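Local atomic coordinates of multi-copper Oxidase CueO (PDB entry 6EVG), a protein that probably oxidises phenolic and lignin-related substrates at copper centres as a laccase-like multicopper oxidase, passing the electrons to dioxygen. Residues Arg45-Glu49 and Ile204-Val209; Gly61-Gly65 and Val174-Arg178; Gly197-Leu203 and Asn229-Phe233. One frame throughout, in Å; residues are numbered along the deposited sequence.

Interaction 1 (Arg45-Glu49 and Ile204-Val209); sequences RHSFE and IVNGIV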
ATOM      1  N   ARG A  45      -2.378   7.951  21.647  1.00 10.76           N
ATOM      2  CA  ARG A  45      -2.898   9.208  21.136  1.00 10.44           C
ATOM      3  C   ARG A  45      -1.813   9.821  20.297  1.00 10.51           C
ATOM      4  O   ARG A  45      -0.622   9.649  20.578  1.00 12.78           O
ATOM      5  CB  ARG A  45      -3.333  10.163  22.273  1.00 12.58           C
ATOM      6  CG  ARG A  45      -4.354   9.547  23.207  1.00 14.06           C
ATOM      7  CD  ARG A  45      -4.826  10.493  24.238  1.00 17.76           C
ATOM      8  NE  ARG A  45      -5.656  11.511  23.627  1.00 22.07           N
ATOM      9  CZ  ARG A  45      -6.903  11.306  23.198  1.00 23.36           C
ATOM     10  NH1 ARG A  45      -7.459  10.160  23.378  1.00 25.88           N
ATOM     11  NH2 ARG A  45      -7.615  12.252  22.609  1.00 24.95           N
ATOM     12  N   HIS A  46      -2.246  10.585  19.283  1.00  9.07           N
ATOM     13  CA  HIS A  46      -1.296  11.140  18.300  1.00  9.03           C
ATOM     14  C   HIS A  46      -1.694  12.557  17.915  1.00  8.83           C
ATOM     15  O   HIS A  46      -2.871  12.817  17.661  1.00  9.47           O
ATOM     16  CB  HIS A  46      -1.258  10.229  17.071  1.00  8.91           C
ATOM     17  CG  HIS A  46      -0.395  10.730  15.969  1.00  8.73           C
ATOM     18  ND1 HIS A  46       0.972  10.643  15.987  1.00 10.10           N
ATOM     19  CD2 HIS A  46      -0.735  11.368  14.820  1.00 10.07           C
ATOM     20  CE1 HIS A  46       1.450  11.186  14.867  1.00 11.89           C
ATOM     21  NE2 HIS A  46       0.438  11.620  14.137  1.00 11.06           N
ATOM     22  N   SER A  47      -0.681  13.430  17.822  1.00  9.25           N
ATOM     23  CA  SER A  47      -0.886  14.778  17.318  1.00  9.58           C
ATOM     24  C   SER A  47      -0.571  14.850  15.821  1.00  8.99           C
ATOM     25  O   SER A  47       0.573  14.667  15.391  1.00 11.01           O
ATOM     26  CB  SER A  47      -0.001  15.736  18.082  1.00 11.05           C
ATOM     27  OG  SER A  47      -0.105  17.050  17.542  1.00 13.63           O
ATOM     28  N   PHE A  48      -1.593  15.152  15.046  1.00  9.29           N
ATOM     29  CA  PHE A  48      -1.455  15.393  13.653  1.00 10.22           C
ATOM     30  C   PHE A  48      -1.062  16.843  13.331  1.00 11.96           C
ATOM     31  O   PHE A  48      -0.557  17.153  12.266  1.00 11.95           O
ATOM     32  CB  PHE A  48      -2.754  15.063  12.896  1.00 10.68           C
ATOM     33  CG  PHE A  48      -3.212  13.601  13.038  1.00  9.64           C
ATOM     34  CD1 PHE A  48      -2.771  12.650  12.166  1.00  9.67           C
ATOM     35  CD2 PHE A  48      -4.038  13.200  14.077  1.00 10.90           C
ATOM     36  CE1 PHE A  48      -3.114  11.346  12.295  1.00  9.97           C
ATOM     37  CE2 PHE A  48      -4.416  11.865  14.224  1.00 11.19           C
ATOM     38  CZ  PHE A  48      -3.954  10.931  13.317  1.00 10.05           C
ATOM     39  N   GLU A  49      -1.398  17.741  14.244  1.00 14.34           N
ATOM     40  CA  GLU A  49      -1.072  19.147  14.097  1.00 17.75           C
ATOM     41  C   GLU A  49      -0.875  19.734  15.433  1.00 13.92           C
ATOM     42  O   GLU A  49      -1.427  19.243  16.420  1.00 14.77           O
ATOM     43  CB  GLU A  49      -2.031  19.772  13.195  1.00 22.90           C
ATOM     44  CG  GLU A  49      -3.353  19.983  13.676  1.00 25.98           C
ATOM     45  CD  GLU A  49      -4.124  20.997  12.792  1.00 35.87           C
ATOM     46  OE1 GLU A  49      -3.759  21.337  11.614  1.00 44.39           O
ATOM     47  OE2 GLU A  49      -5.127  21.454  13.319  1.00 34.67           O
ATOM     48  N   ILE A 204      -2.505  14.261   5.305  1.00  8.24           N
ATOM     49  CA  ILE A 204      -1.318  14.076   6.155  1.00  8.43           C
ATOM     50  C   ILE A 204      -0.239  13.302   5.403  1.00  8.07           C
ATOM     51  O   ILE A 204      -0.528  12.498   4.514  1.00  8.29           O
ATOM     52  CB  ILE A 204      -1.680  13.398   7.492  1.00  8.70           C
ATOM     53  CG1 ILE A 204      -2.382  12.055   7.278  1.00  9.00           C
ATOM     54  CG2 ILE A 204      -2.520  14.349   8.335  1.00  9.23           C
ATOM     55  CD1 ILE A 204      -2.524  11.227   8.542  1.00  9.67           C
ATOM     56  N   VAL A 205       1.010  13.576   5.796  1.00  7.64           N
ATOM     57  CA  VAL A 205       2.178  12.826   5.318  1.00  7.56           C
ATOM     58  C   VAL A 205       2.970  12.406   6.532  1.00  7.48           C
ATOM     59  O   VAL A 205       3.317  13.212   7.390  1.00  8.06           O
ATOM     60  CB  VAL A 205       3.036  13.623   4.324  1.00  8.39           C
ATOM     61  CG1 VAL A 205       4.163  12.757   3.769  1.00  8.58           C
ATOM     62  CG2 VAL A 205       2.185  14.232   3.198  1.00  8.45           C
ATOM     63  N   ASN A 206       3.223  11.086   6.623  1.00  7.38           N
ATOM     64  CA  ASN A 206       3.920  10.533   7.787  1.00  7.97           C
ATOM     65  C   ASN A 206       3.311  11.010   9.089  1.00  8.29           C
ATOM     66  O   ASN A 206       4.005  11.234  10.074  1.00 10.16           O
ATOM     67  CB  ASN A 206       5.445  10.776   7.728  1.00  8.12           C
ATOM     68  CG  ASN A 206       6.097  10.070   6.563  1.00  8.26           C
ATOM     69  OD1 ASN A 206       5.442   9.320   5.820  1.00  8.98           O
ATOM     70  ND2 ASN A 206       7.410  10.288   6.391  1.00  8.66           N
ATOM     71  N   GLY A 207       1.975  11.060   9.117  1.00  8.17           N
ATOM     72  CA  GLY A 207       1.256  11.362  10.325  1.00  8.69           C
ATOM     73  C   GLY A 207       1.055  12.801  10.688  1.00  8.76           C
ATOM     74  O   GLY A 207       0.474  13.075  11.765  1.00 10.95           O
ATOM     75  N   ILE A 208       1.421  13.775   9.916  1.00  8.74           N
ATOM     76  CA  ILE A 208       1.370  15.239  10.208  1.00 10.75           C
ATOM     77  C   ILE A 208       0.760  15.982   9.025  1.00  9.20           C
ATOM     78  O   ILE A 208       0.992  15.647   7.851  1.00  9.21           O
ATOM     79  CB  ILE A 208       2.959  15.834  10.348  1.00 13.58           C
ATOM     80  CG1 ILE A 208       3.701  15.073  11.416  1.00 17.41           C
ATOM     81  CG2 ILE A 208       2.999  17.315  10.464  1.00 16.31           C
ATOM     82  CD1 ILE A 208       3.047  15.182  12.687  1.00 16.34           C
ATOM     83  N   VAL A 209      -0.029  16.999   9.418  1.00  9.38           N
ATOM     84  CA  VAL A 209      -0.597  17.936   8.438  1.00 10.02           C
ATOM     85  C   VAL A 209       0.536  18.887   7.980  1.00 11.26           C
ATOM     86  O   VAL A 209       1.175  19.557   8.768  1.00 13.84           O
ATOM     87  CB  VAL A 209      -1.750  18.708   9.028  1.00 11.58           C
ATOM     88  CG1 VAL A 209      -2.304  19.726   7.975  1.00 13.66           C
ATOM     89  CG2 VAL A 209      -2.882  17.822   9.462  1.00 12.19           C
TER
HETATM   90  O   HOH W   1       1.322  19.574  11.511  1.00 28.97           O
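H46 places CG opposite its backbone nitrogen (chi1 176°) and brings NE2 to the carbonyl of G207, while F48, with chi1 -60°, sets its ring beside the same oxygen, H46 CD2 lying over the centre of its face. G207 belongs to the type I' turn from V205 to I208, which closes a beta hairpin in the second cupredoxin domain; H46 lies on strand 36-46 of the first. H46 NE2 donates to G207 O over 2.8 Å, with a nearly straight N-H...O angle of 170°. The acceptor lies in the imidazole plane, although the donor tilts out of the carbonyl plane. At H46 a leucine, having no N-H, would probably leave G207 O without this donor and Y63 without its stacking partner. The positive phi of G207 would jam a side chain against the preceding carbonyl, and a CB there would sit tightly against H46 NE2. F48 CD1 comes within 3.3 Å of G207 O, and F48 CE1 packs at 3.8 Å against I204 CD1, the end of the isoleucine chain. Beyond the rings the backbones join directly: V209 N donates to F48 O at 2.9 Å, and I208 CA lies 3.4 Å from F48 O.

Interaction 2 (Gly61-Gly65 and Val174-Arg178); sequences GAYLG and VLQDR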
ATOM      1  N   GLY A  61       4.690   2.433  18.793  1.00  8.74           N
ATOM      2  CA  GLY A  61       4.294   3.799  19.016  1.00  8.98           C
ATOM      3  C   GLY A  61       2.840   3.957  18.708  1.00  8.91           C
ATOM      4  O   GLY A  61       2.140   2.994  18.414  1.00  9.90           O
ATOM      5  N   ALA A  62       2.348   5.215  18.827  1.00  9.59           N
ATOM      6  CA  ALA A  62       0.924   5.471  18.801  1.00  9.99           C
ATOM      7  C   ALA A  62       0.306   5.647  17.439  1.00  8.78           C
ATOM      8  O   ALA A  62      -0.918   5.702  17.300  1.00  9.35           O
ATOM      9  CB  ALA A  62       0.627   6.707  19.631  1.00 12.00           C
ATOM     10  N   TYR A  63       1.149   5.730  16.382  1.00  8.29           N
ATOM     11  CA  TYR A  63       0.641   5.963  15.025  1.00  7.82           C
ATOM     12  C   TYR A  63       1.716   5.534  14.018  1.00  7.73           C
ATOM     13  O   TYR A  63       2.905   5.791  14.260  1.00  8.46           O
ATOM     14  CB  TYR A  63       0.289   7.472  14.830  1.00  8.53           C
ATOM     15  CG  TYR A  63      -0.486   7.709  13.563  1.00  7.85           C
ATOM     16  CD1 TYR A  63      -1.851   7.521  13.502  1.00  8.50           C
ATOM     17  CD2 TYR A  63       0.150   8.080  12.353  1.00  8.60           C
ATOM     18  CE1 TYR A  63      -2.558   7.616  12.324  1.00  8.12           C
ATOM     19  CE2 TYR A  63      -0.539   8.197  11.155  1.00  8.38           C
ATOM     20  CZ  TYR A  63      -1.911   7.944  11.129  1.00  8.25           C
ATOM     21  OH  TYR A  63      -2.622   8.016   9.987  1.00  9.50           O
ATOM     22  N   LEU A  64       1.309   4.898  12.929  1.00  7.06           N
ATOM     23  CA  LEU A  64       2.272   4.414  11.933  1.00  7.09           C
ATOM     24  C   LEU A  64       3.249   3.461  12.622  1.00  7.02           C
ATOM     25  O   LEU A  64       2.852   2.776  13.568  1.00  8.49           O
ATOM     26  CB  LEU A  64       2.859   5.554  11.121  1.00  8.61           C
ATOM     27  CG  LEU A  64       2.048   5.934   9.892  1.00 13.19           C
ATOM     28  CD1 LEU A  64       2.612   7.185   9.270  1.00 14.01           C
ATOM     29  CD2 LEU A  64       1.952   4.916   8.806  1.00 19.48           C
ATOM     30  N   GLY A  65       4.461   3.349  12.124  1.00  6.99           N
ATOM     31  CA  GLY A  65       5.328   2.263  12.514  1.00  7.29           C
ATOM     32  C   GLY A  65       6.700   2.451  11.935  1.00  7.23           C
ATOM     33  O   GLY A  65       6.985   3.415  11.224  1.00  8.55           O
ATOM     34  N   VAL A 174       4.297   8.454   3.455  1.00  6.93           N
ATOM     35  CA  VAL A 174       3.036   7.731   3.613  1.00  6.83           C
ATOM     36  C   VAL A 174       1.917   8.778   3.559  1.00  6.83           C
ATOM     37  O   VAL A 174       1.757   9.606   4.477  1.00  7.30           O
ATOM     38  CB  VAL A 174       2.988   6.942   4.954  1.00  7.60           C
ATOM     39  CG1 VAL A 174       1.656   6.230   5.058  1.00  8.39           C
ATOM     40  CG2 VAL A 174       4.176   6.003   5.047  1.00  7.87           C
ATOM     41  N   LEU A 175       1.158   8.713   2.468  1.00  6.94           N
ATOM     42  CA  LEU A 175       0.096   9.683   2.195  1.00  7.00           C
ATOM     43  C   LEU A 175      -1.224   9.155   2.769  1.00  6.76           C
ATOM     44  O   LEU A 175      -1.618   8.016   2.431  1.00  7.68           O
ATOM     45  CB  LEU A 175      -0.059   9.897   0.694  1.00  7.74           C
ATOM     46  CG  LEU A 175       1.199  10.202  -0.115  1.00  7.95           C
ATOM     47  CD1 LEU A 175       0.876  10.420  -1.588  1.00  8.52           C
ATOM     48  CD2 LEU A 175       1.979  11.414   0.432  1.00  9.25           C
ATOM     49  N   GLN A 176      -1.900   9.959   3.587  1.00  7.20           N
ATOM     50  CA  GLN A 176      -3.174   9.562   4.181  1.00  7.59           C
ATOM     51  C   GLN A 176      -4.090  10.778   4.277  1.00  7.49           C
ATOM     52  O   GLN A 176      -3.709  11.912   3.956  1.00  8.34           O
ATOM     53  CB  GLN A 176      -3.000   8.889   5.540  1.00  7.88           C
ATOM     54  CG  GLN A 176      -2.199   7.618   5.489  1.00  8.23           C
ATOM     55  CD  GLN A 176      -1.871   7.075   6.847  1.00  7.98           C
ATOM     56  OE1 GLN A 176      -1.278   7.785   7.699  1.00  9.12           O
ATOM     57  NE2 GLN A 176      -2.238   5.801   7.079  1.00  9.45           N
ATOM     58  N   ASP A 177      -5.324  10.554   4.703  1.00  8.19           N
ATOM     59  CA  ASP A 177      -6.266  11.602   4.986  1.00  8.72           C
ATOM     60  C   ASP A 177      -7.018  11.354   6.278  1.00  9.06           C
ATOM     61  O   ASP A 177      -7.035  10.234   6.798  1.00 10.59           O
ATOM     62  CB  ASP A 177      -7.226  11.882   3.818  1.00 10.09           C
ATOM     63  CG  ASP A 177      -8.188  10.785   3.426  1.00 10.31           C
ATOM     64  OD1 ASP A 177      -7.964   9.629   3.814  1.00 11.87           O
ATOM     65  OD2 ASP A 177      -9.189  11.096   2.678  1.00 10.90           O
ATOM     66  N   ARG A 178      -7.579  12.405   6.840  1.00  9.07           N
ATOM     67  CA  ARG A 178      -8.227  12.367   8.125  1.00  8.89           C
ATOM     68  C   ARG A 178      -9.494  13.237   8.110  1.00  9.43           C
ATOM     69  O   ARG A 178      -9.472  14.396   7.704  1.00 10.33           O
ATOM     70  CB  ARG A 178      -7.332  12.990   9.208  1.00  9.49           C
ATOM     71  CG  ARG A 178      -6.042  12.249   9.480  1.00  9.71           C
ATOM     72  CD  ARG A 178      -6.266  10.858  10.092  1.00  9.21           C
ATOM     73  NE  ARG A 178      -6.946  10.965  11.355  1.00  9.02           N
ATOM     74  CZ  ARG A 178      -6.976   9.974  12.248  1.00  8.94           C
ATOM     75  NH1 ARG A 178      -6.444   8.823  11.972  1.00  9.59           N
ATOM     76  NH2 ARG A 178      -7.535  10.194  13.446  1.00 10.27           N
TER
HETATM   77  O   HOH W   2      -5.322   7.581   9.572  1.00  9.73           O
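Y63 and Q176 reach for each other from opposite directions, Y63 out of the loop between strands 54-59 and 67-71, Q176 off strand 170-178. With chi1 at -169°, the Y63 ring extends away from its backbone nitrogen and carries the hydroxyl toward the strand. Q176 has an extended chain, but its last torsion turns the amide so that OE1 faces the phenol; NE2 bonds to G227 O, which identifies the two amide ends and holds the group against flipping. Y63 OH donates to Q176 OE1 at 2.7 Å. The oxygen lies near the ring plane, whereas the hydroxyl stands well above the amide carbonyl plane, 50° out of it, so the bond does not follow a lone pair.

R178 adopts a different shape, folded at chi2 and chi3, and its guanidinium slides past the phenol with its plane turned 77° from the ring. The direct approach is loose, R178 NH1 lying 4.1 Å from Y63 CE1. Water 2 links the two groups: it accepts from R178 NH1 at 2.9 Å and donates to Y63 OH at 2.8 Å, lying in the plane of both flat groups. R178 NH2 is spent on V180 O. Beside the tyrosine in sequence, L64 passes V174 in the opposite direction, L64 CD2 meeting V174 CG1 at 4.0 Å.

The contact thus fastens a loop of the first cupredoxin domain to the sheet of the second. Its chemistry is directional: R178 gives a hydrogen to water, water gives one to Y63 OH, and Y63 gives its own to Q176. A cationic group at the head of this chain would probably polarise the phenol hydroxyl and strengthen its bond to the neutral amide.

Interaction 3 (Gly197-Leu203 and Asn229-Phe233); sequences GFRGGNL and NARNF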
ATOM      1  N   GLY A 197     -16.487   4.760   0.112  1.00 10.93           N
ATOM      2  CA  GLY A 197     -15.178   4.878   0.765  1.00 10.85           C
ATOM      3  C   GLY A 197     -15.133   6.071   1.691  1.00 10.34           C
ATOM      4  O   GLY A 197     -15.753   7.102   1.431  1.00 11.69           O
ATOM      5  N   PHE A 198     -14.370   5.931   2.767  1.00  9.60           N
ATOM      6  CA  PHE A 198     -14.222   6.943   3.797  1.00  9.32           C
ATOM      7  C   PHE A 198     -13.078   7.859   3.422  1.00  9.57           C
ATOM      8  O   PHE A 198     -11.926   7.413   3.358  1.00 10.39           O
ATOM      9  CB  PHE A 198     -13.940   6.270   5.128  1.00  9.18           C
ATOM     10  CG  PHE A 198     -13.758   7.159   6.320  1.00  9.58           C
ATOM     11  CD1 PHE A 198     -14.852   7.557   7.082  1.00 10.40           C
ATOM     12  CD2 PHE A 198     -12.528   7.625   6.688  1.00 11.42           C
ATOM     13  CE1 PHE A 198     -14.698   8.303   8.252  1.00 11.43           C
ATOM     14  CE2 PHE A 198     -12.358   8.394   7.836  1.00 12.30           C
ATOM     15  CZ  PHE A 198     -13.431   8.744   8.592  1.00 12.50           C
ATOM     16  N   ARG A 199     -13.385   9.161   3.264  1.00 10.01           N
ATOM     17  CA  ARG A 199     -12.375  10.202   2.972  1.00 10.43           C
ATOM     18  C   ARG A 199     -12.527  11.351   3.982  1.00 10.25           C
ATOM     19  O   ARG A 199     -13.591  11.563   4.568  1.00 12.24           O
ATOM     20  CB  ARG A 199     -12.566  10.789   1.570  1.00 12.15           C
ATOM     21  CG  ARG A 199     -12.276   9.770   0.477  1.00 13.29           C
ATOM     22  CD  ARG A 199     -12.457  10.248  -0.964  1.00 17.46           C
ATOM     23  NE  ARG A 199     -12.274  11.647  -1.273  1.00 22.31           N
ATOM     24  CZ  ARG A 199     -12.628  12.323  -2.392  1.00 25.94           C
ATOM     25  NH1 ARG A 199     -13.324  11.777  -3.400  1.00 29.54           N
ATOM     26  NH2 ARG A 199     -12.306  13.580  -2.491  1.00 24.40           N
ATOM     27  N   GLY A 200     -11.448  12.086   4.196  1.00 10.87           N
ATOM     28  CA  GLY A 200     -11.482  13.298   5.009  1.00 12.35           C
ATOM     29  C   GLY A 200     -10.729  14.426   4.370  1.00 11.63           C
ATOM     30  O   GLY A 200      -9.917  14.186   3.481  1.00 13.13           O
ATOM     31  N   GLY A 201     -10.979  15.626   4.854  1.00 12.82           N
ATOM     32  CA  GLY A 201     -10.394  16.842   4.231  1.00 14.03           C
ATOM     33  C   GLY A 201      -9.032  17.211   4.731  1.00 12.74           C
ATOM     34  O   GLY A 201      -8.391  18.090   4.159  1.00 16.54           O
ATOM     35  N   ASN A 202      -8.558  16.591   5.816  1.00 11.51           N
ATOM     36  CA  ASN A 202      -7.210  16.930   6.325  1.00 11.49           C
ATOM     37  C   ASN A 202      -6.221  15.937   5.735  1.00 10.85           C
ATOM     38  O   ASN A 202      -6.265  14.747   6.086  1.00 15.00           O
ATOM     39  CB  ASN A 202      -7.190  16.840   7.843  1.00 12.35           C
ATOM     40  CG  ASN A 202      -8.160  17.734   8.505  1.00 14.13           C
ATOM     41  OD1 ASN A 202      -7.946  18.925   8.619  1.00 21.13           O
ATOM     42  ND2 ASN A 202      -9.248  17.175   8.994  1.00 17.84           N
ATOM     43  N   LEU A 203      -5.318  16.384   4.882  1.00  9.49           N
ATOM     44  CA  LEU A 203      -4.307  15.480   4.308  1.00  8.70           C
ATOM     45  C   LEU A 203      -3.100  15.436   5.207  1.00  9.15           C
ATOM     46  O   LEU A 203      -2.737  16.467   5.774  1.00 11.36           O
ATOM     47  CB  LEU A 203      -3.931  15.940   2.917  1.00  9.85           C
ATOM     48  CG  LEU A 203      -5.069  16.171   1.922  1.00 10.67           C
ATOM     49  CD1 LEU A 203      -4.512  16.454   0.530  1.00 12.81           C
ATOM     50  CD2 LEU A 203      -5.988  14.919   1.834  1.00 11.21           C
ATOM     51  N   ASN A 229      -7.639   5.045   3.707  1.00  8.20           N
ATOM     52  CA  ASN A 229      -8.733   4.087   3.584  1.00  8.53           C
ATOM     53  C   ASN A 229      -9.251   3.947   2.173  1.00  7.88           C
ATOM     54  O   ASN A 229      -9.684   2.875   1.771  1.00  9.26           O
ATOM     55  CB  ASN A 229      -9.895   4.478   4.510  1.00  8.66           C
ATOM     56  CG  ASN A 229      -9.666   4.091   5.952  1.00  8.82           C
ATOM     57  OD1 ASN A 229      -8.593   4.309   6.517  1.00  9.90           O
ATOM     58  ND2 ASN A 229     -10.709   3.497   6.572  1.00  9.92           N
ATOM     59  N   ALA A 230      -9.292   5.078   1.463  1.00  7.73           N
ATOM     60  CA  ALA A 230     -10.068   5.135   0.198  1.00  8.27           C
ATOM     61  C   ALA A 230      -9.558   6.147  -0.808  1.00  8.20           C
ATOM     62  O   ALA A 230      -9.657   5.903  -2.010  1.00  9.25           O
ATOM     63  CB  ALA A 230     -11.538   5.397   0.467  1.00  9.19           C
ATOM     64  N   ARG A 231      -9.088   7.297  -0.347  1.00  8.14           N
ATOM     65  CA  ARG A 231      -8.690   8.391  -1.221  1.00  8.30           C
ATOM     66  C   ARG A 231      -7.608   7.941  -2.184  1.00  7.99           C
ATOM     67  O   ARG A 231      -6.609   7.335  -1.755  1.00  8.54           O
ATOM     68  CB  ARG A 231      -8.160   9.536  -0.391  1.00  9.23           C
ATOM     69  CG  ARG A 231      -7.688  10.744  -1.172  1.00  9.71           C
ATOM     70  CD  ARG A 231      -7.319  11.919  -0.297  1.00  9.74           C
ATOM     71  NE  ARG A 231      -8.449  12.527   0.365  1.00 10.14           N
ATOM     72  CZ  ARG A 231      -9.183  13.534  -0.120  1.00 10.49           C
ATOM     73  NH1 ARG A 231      -8.902  14.041  -1.319  1.00 12.77           N
ATOM     74  NH2 ARG A 231     -10.166  14.043   0.584  1.00 12.65           N
ATOM     75  N   ASN A 232      -7.724   8.320  -3.462  1.00  8.14           N
ATOM     76  CA  ASN A 232      -6.648   8.220  -4.438  1.00  8.33           C
ATOM     77  C   ASN A 232      -5.899   9.546  -4.457  1.00  8.30           C
ATOM     78  O   ASN A 232      -6.506  10.635  -4.398  1.00  9.61           O
ATOM     79  CB  ASN A 232      -7.168   7.935  -5.822  1.00  8.92           C
ATOM     80  CG  ASN A 232      -7.929   6.636  -5.889  1.00  9.02           C
ATOM     81  OD1 ASN A 232      -7.450   5.610  -5.410  1.00  9.32           O
ATOM     82  ND2 ASN A 232      -9.127   6.663  -6.490  1.00 11.22           N
ATOM     83  N   PHE A 233      -4.560   9.479  -4.519  1.00  8.00           N
ATOM     84  CA  PHE A 233      -3.750  10.664  -4.659  1.00  8.33           C
ATOM     85  C   PHE A 233      -3.292  10.783  -6.093  1.00  9.13           C
ATOM     86  O   PHE A 233      -3.044   9.787  -6.765  1.00  9.47           O
ATOM     87  CB  PHE A 233      -2.548  10.632  -3.690  1.00  8.46           C
ATOM     88  CG  PHE A 233      -2.959  10.729  -2.260  1.00  7.95           C
ATOM     89  CD1 PHE A 233      -3.228  11.916  -1.651  1.00  9.40           C
ATOM     90  CD2 PHE A 233      -3.122   9.560  -1.488  1.00  9.02           C
ATOM     91  CE1 PHE A 233      -3.627  12.011  -0.334  1.00 10.21           C
ATOM     92  CE2 PHE A 233      -3.577   9.639  -0.186  1.00  9.44           C
ATOM     93  CZ  PHE A 233      -3.811  10.847   0.401  1.00  9.41           C
TER
HETATM   94  O   HOH W   3      -9.375   7.785   2.467  1.00  9.34           O
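N229 opens the contact with its CB, 3.8 Å from F198 O, while its amide serves H143 and E494. A230 follows, its methyl CB wedged 3.7 Å from G197 CA and 3.5 Å from F198 O; a CB on G197 would clash with it. R231 dominates: its chain bends at chi3 (-69°), carrying the guanidinium between L203 CD2 and R199 NE, which lie over opposite faces, each 3.7 Å above the plane. The two cations cross at about a right angle, R199 NH2 3.6 Å from R231 NH1; the D177 carboxylate, bridging to R231 NE, probably offsets their charge. R231 NH2 donates to G200 O at 2.9 Å, a bent bond (N-H...O 136°) reached from above the carbonyl plane, and NH1 bonds to G288 O, so all three nitrogens have acceptors. Water 3 links the backbones from R231 N to F198 O. F233 ends the segment, its CE1 4.3 Å from L203 CD2 and its ring face against R231 CG. The contact joins the segment leading into strand 202-205 to the loop before strand 233-237 of a cupredoxin domain. The copper lies about 8 Å from G197; its ligands H434, C490 and H495 are characteristic of a type 1 site.

Interactions 1 and 2 both join the first cupredoxin domain to the second, and they meet on neighbouring strands: I204 N bonds to Q176 O, and F48 CZ packs on R178 CZ. Interaction 1 is partly buried and relies on backbone carbonyls, with one imidazole donor and one main-chain bond. Interaction 2 is buried, and side chains with one water do the bonding. Interaction 3, also buried, stays within the second domain and turns on a sandwiched guanidinium, whose partner D177 belongs to 174-178; that salt bridge and the bond from R178 N to N202 O couple it to interaction 2. Strand 202-205 serves both interactions 1 and 3.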